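Local structure of 3,4-dihydroxybenzoate decarboxylase (Enterobacter cloacae, 5NY5) at residues R188-F193 and L204-N209. The protein is a UbiD-family decarboxylase of 3,4-dihydroxybenzoate that depends on prenylated FMN and can also carboxylate catechols at the para position. Residues are numbered along the deposited sequence; the frame is centred on the assembly and turned at random.
Sequences RHIEVF and LPVTIN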
ATOM      1  N   ARG A 188     -30.970  23.398 -10.533  1.00 84.48           N
ATOM      2  CA  ARG A 188     -31.549  24.421  -9.679  1.00 85.58           C
ATOM      3  C   ARG A 188     -32.861  24.923 -10.279  1.00 86.48           C
ATOM      4  O   ARG A 188     -33.111  24.800 -11.480  1.00 85.31           O
ATOM      5  CB  ARG A 188     -30.573  25.582  -9.482  1.00 83.28           C
ATOM      6  CG  ARG A 188     -30.845  26.427  -8.241  1.00 83.25           C
ATOM      7  CD  ARG A 188     -29.766  26.230  -7.184  1.00 84.71           C
ATOM      8  NE  ARG A 188     -29.855  27.232  -6.125  1.00 85.15           N
ATOM      9  CZ  ARG A 188     -30.213  26.975  -4.871  1.00 86.53           C
ATOM     10  NH1 ARG A 188     -30.509  25.737  -4.502  1.00 91.59           N
ATOM     11  NH2 ARG A 188     -30.265  27.958  -3.981  1.00 81.80           N
ATOM     12  N   HIS A 189     -33.702  25.499  -9.414  1.00 83.27           N
ATOM     13  CA  HIS A 189     -35.065  25.840  -9.813  1.00 84.64           C
ATOM     14  C   HIS A 189     -35.086  26.837 -10.965  1.00 84.26           C
ATOM     15  O   HIS A 189     -35.885  26.696 -11.898  1.00 86.43           O
ATOM     16  CB  HIS A 189     -35.838  26.394  -8.616  1.00 83.88           C
ATOM     17  CG  HIS A 189     -36.092  25.385  -7.539  1.00 84.82           C
ATOM     18  ND1 HIS A 189     -35.593  24.101  -7.587  1.00 86.15           N
ATOM     19  CD2 HIS A 189     -36.797  25.472  -6.386  1.00 84.80           C
ATOM     20  CE1 HIS A 189     -35.977  23.441  -6.508  1.00 86.92           C
ATOM     21  NE2 HIS A 189     -36.708  24.250  -5.764  1.00 86.10           N
ATOM     22  N   ILE A 190     -34.215  27.847 -10.924  1.00 81.92           N
ATOM     23  CA  ILE A 190     -34.228  28.865 -11.971  1.00 81.60           C
ATOM     24  C   ILE A 190     -33.836  28.263 -13.315  1.00 83.14           C
ATOM     25  O   ILE A 190     -34.292  28.726 -14.368  1.00 84.14           O
ATOM     26  CB  ILE A 190     -33.319  30.047 -11.582  1.00 78.89           C
ATOM     27  CG1 ILE A 190     -33.401  31.159 -12.631  1.00 78.74           C
ATOM     28  CG2 ILE A 190     -31.883  29.589 -11.387  1.00 77.74           C
ATOM     29  CD1 ILE A 190     -32.526  32.349 -12.332  1.00 76.35           C
ATOM     30  N   GLU A 191     -33.007  27.218 -13.311  1.00 83.54           N
ATOM     31  CA  GLU A 191     -32.693  26.531 -14.559  1.00 85.33           C
ATOM     32  C   GLU A 191     -33.893  25.740 -15.063  1.00 88.23           C
ATOM     33  O   GLU A 191     -34.196  25.757 -16.262  1.00 89.83           O
ATOM     34  CB  GLU A 191     -31.484  25.617 -14.368  1.00 85.13           C
ATOM     35  CG  GLU A 191     -31.182  24.714 -15.555  1.00 87.31           C
ATOM     36  CD  GLU A 191     -30.684  25.471 -16.775  1.00 87.06           C
ATOM     37  OE1 GLU A 191     -30.439  26.691 -16.676  1.00 85.07           O
ATOM     38  OE2 GLU A 191     -30.537  24.842 -17.843  1.00 89.00           O
ATOM     39  N   VAL A 192     -34.586  25.041 -14.163  1.00 89.10           N
ATOM     40  CA  VAL A 192     -35.806  24.338 -14.548  1.00 91.97           C
ATOM     41  C   VAL A 192     -36.853  25.329 -15.036  1.00 92.37           C
ATOM     42  O   VAL A 192     -37.579  25.062 -16.003  1.00 94.74           O
ATOM     43  CB  VAL A 192     -36.324  23.487 -13.373  1.00 92.73           C
ATOM     44  CG1 VAL A 192     -37.724  22.973 -13.658  1.00 95.62           C
ATOM     45  CG2 VAL A 192     -35.377  22.328 -13.104  1.00 93.14           C
ATOM     46  N   PHE A 193     -36.940  26.493 -14.386  1.00 90.21           N
ATOM     47  CA  PHE A 193     -37.855  27.531 -14.848  1.00 90.55           C
ATOM     48  C   PHE A 193     -37.530  27.952 -16.275  1.00 91.14           C
ATOM     49  O   PHE A 193     -38.434  28.196 -17.082  1.00 93.00           O
ATOM     50  CB  PHE A 193     -37.799  28.748 -13.921  1.00 88.02           C
ATOM     51  CG  PHE A 193     -38.257  28.476 -12.513  1.00 87.58           C
ATOM     52  CD1 PHE A 193     -38.967  27.330 -12.199  1.00 89.69           C
ATOM     53  CD2 PHE A 193     -37.979  29.380 -11.501  1.00 85.19           C
ATOM     54  CE1 PHE A 193     -39.382  27.090 -10.904  1.00 89.41           C
ATOM     55  CE2 PHE A 193     -38.393  29.147 -10.206  1.00 84.89           C
ATOM     56  CZ  PHE A 193     -39.095  28.000  -9.907  1.00 86.99           C
ATOM     57  N   LEU A 204     -37.896  34.196 -20.084  1.00 89.94           N
ATOM     58  CA  LEU A 204     -38.113  34.113 -18.645  1.00 88.43           C
ATOM     59  C   LEU A 204     -37.724  35.434 -17.997  1.00 86.07           C
ATOM     60  O   LEU A 204     -36.567  35.866 -18.133  1.00 84.39           O
ATOM     61  CB  LEU A 204     -37.309  32.966 -18.030  1.00 87.57           C
ATOM     62  CG  LEU A 204     -37.574  32.715 -16.545  1.00 86.38           C
ATOM     63  CD1 LEU A 204     -38.993  32.208 -16.331  1.00 88.56           C
ATOM     64  CD2 LEU A 204     -36.560  31.744 -15.963  1.00 85.32           C
ATOM     65  N   PRO A 205     -38.631  36.102 -17.283  1.00 85.96           N
ATOM     66  CA  PRO A 205     -38.292  37.399 -16.681  1.00 83.92           C
ATOM     67  C   PRO A 205     -37.481  37.208 -15.406  1.00 81.48           C
ATOM     68  O   PRO A 205     -37.818  36.381 -14.557  1.00 81.54           O
ATOM     69  CB  PRO A 205     -39.661  38.028 -16.384  1.00 85.13           C
ATOM     70  CG  PRO A 205     -40.703  36.990 -16.787  1.00 87.78           C
ATOM     71  CD  PRO A 205     -39.998  35.685 -16.941  1.00 87.81           C
ATOM     72  N   VAL A 206     -36.404  37.985 -15.279  1.00 79.48           N
ATOM     73  CA  VAL A 206     -35.529  37.931 -14.115  1.00 77.17           C
ATOM     74  C   VAL A 206     -35.154  39.348 -13.706  1.00 75.53           C
ATOM     75  O   VAL A 206     -35.191  40.284 -14.507  1.00 75.98           O
ATOM     76  CB  VAL A 206     -34.249  37.106 -14.378  1.00 76.45           C
ATOM     77  CG1 VAL A 206     -34.588  35.638 -14.607  1.00 78.09           C
ATOM     78  CG2 VAL A 206     -33.489  37.675 -15.565  1.00 76.52           C
ATOM     79  N   THR A 207     -34.797  39.497 -12.434  1.00 73.77           N
ATOM     80  CA  THR A 207     -34.212  40.726 -11.918  1.00 72.06           C
ATOM     81  C   THR A 207     -32.859  40.409 -11.302  1.00 70.15           C
ATOM     82  O   THR A 207     -32.696  39.388 -10.628  1.00 69.86           O
ATOM     83  CB  THR A 207     -35.107  41.398 -10.874  1.00 71.85           C
ATOM     84  OG1 THR A 207     -35.126  40.611  -9.678  1.00 71.15           O
ATOM     85  CG2 THR A 207     -36.523  41.549 -11.406  1.00 73.99           C
ATOM     86  N   ILE A 208     -31.894  41.286 -11.539  1.00 69.03           N
ATOM     87  CA  ILE A 208     -30.529  41.117 -11.061  1.00 67.36           C
ATOM     88  C   ILE A 208     -30.275  42.204 -10.029  1.00 65.86           C
ATOM     89  O   ILE A 208     -30.130  43.383 -10.376  1.00 65.70           O
ATOM     90  CB  ILE A 208     -29.520  41.183 -12.212  1.00 67.48           C
ATOM     91  CG1 ILE A 208     -29.921  40.186 -13.298  1.00 69.28           C
ATOM     92  CG2 ILE A 208     -28.122  40.897 -11.704  1.00 65.96           C
ATOM     93  CD1 ILE A 208     -29.467  40.570 -14.679  1.00 70.11           C
ATOM     94  N   ASN A 209     -30.222  41.812  -8.762  1.00 64.93           N
ATOM     95  CA  ASN A 209     -30.158  42.746  -7.648  1.00 63.74           C
ATOM     96  C   ASN A 209     -28.722  42.840  -7.152  1.00 62.16           C
ATOM     97  O   ASN A 209     -28.128  41.829  -6.768  1.00 61.76           O
ATOM     98  CB  ASN A 209     -31.091  42.299  -6.525  1.00 63.93           C
ATOM     99  CG  ASN A 209     -32.501  42.032  -7.013  1.00 65.71           C
ATOM    100  OD1 ASN A 209     -33.395  42.858  -6.840  1.00 66.24           O
ATOM    101  ND2 ASN A 209     -32.707  40.876  -7.632  1.00 66.80           N
TER
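Phe193 meets Leu204 with its CB rather than with its ring: CD2 of Leu204 lies 3.8 Å from Phe193 CB. The first side-chain bond of Phe193 points toward strand 204-209, but with CG anti to the carbonyl carbon (chi1 -64°) the ring turns off to pack on Asp158 and Pro159. One ring face carries the carbonyl oxygen of His189, 3.0 Å above the plane and offset toward the rim. Leu204 points at the helix with CG anti to its backbone N (chi1 -174°); its CD2 also reaches the backbone of the preceding turn, 4.1 Å from Ile190 O, and its CD1 lies 4.1 Å from Phe193 O. Farther along the strand the packing is looser. Ile190, extended through both torsions, brings CD1 to 4.5 Å from Val206 CG1. The Ile190 side chain also packs on Val154 and Ala156 of strand 148-157 and comes within about 3 Å of the Asp166 side chain (nearest atoms), while Ile190 N donates to Asp166 OD2. No hydrogen bond joins the two segments. The short helix and strand segments run roughly antiparallel (147°), their axes 10.3 Å apart at closest approach. This is apolar packing of a helix start against the antiparallel sheet of the Rift-related, FMN-binding domain; Arg188, the N-cap, and His189 bind prenylated FMN when present, His189 also manganese, but this apo chain holds neither.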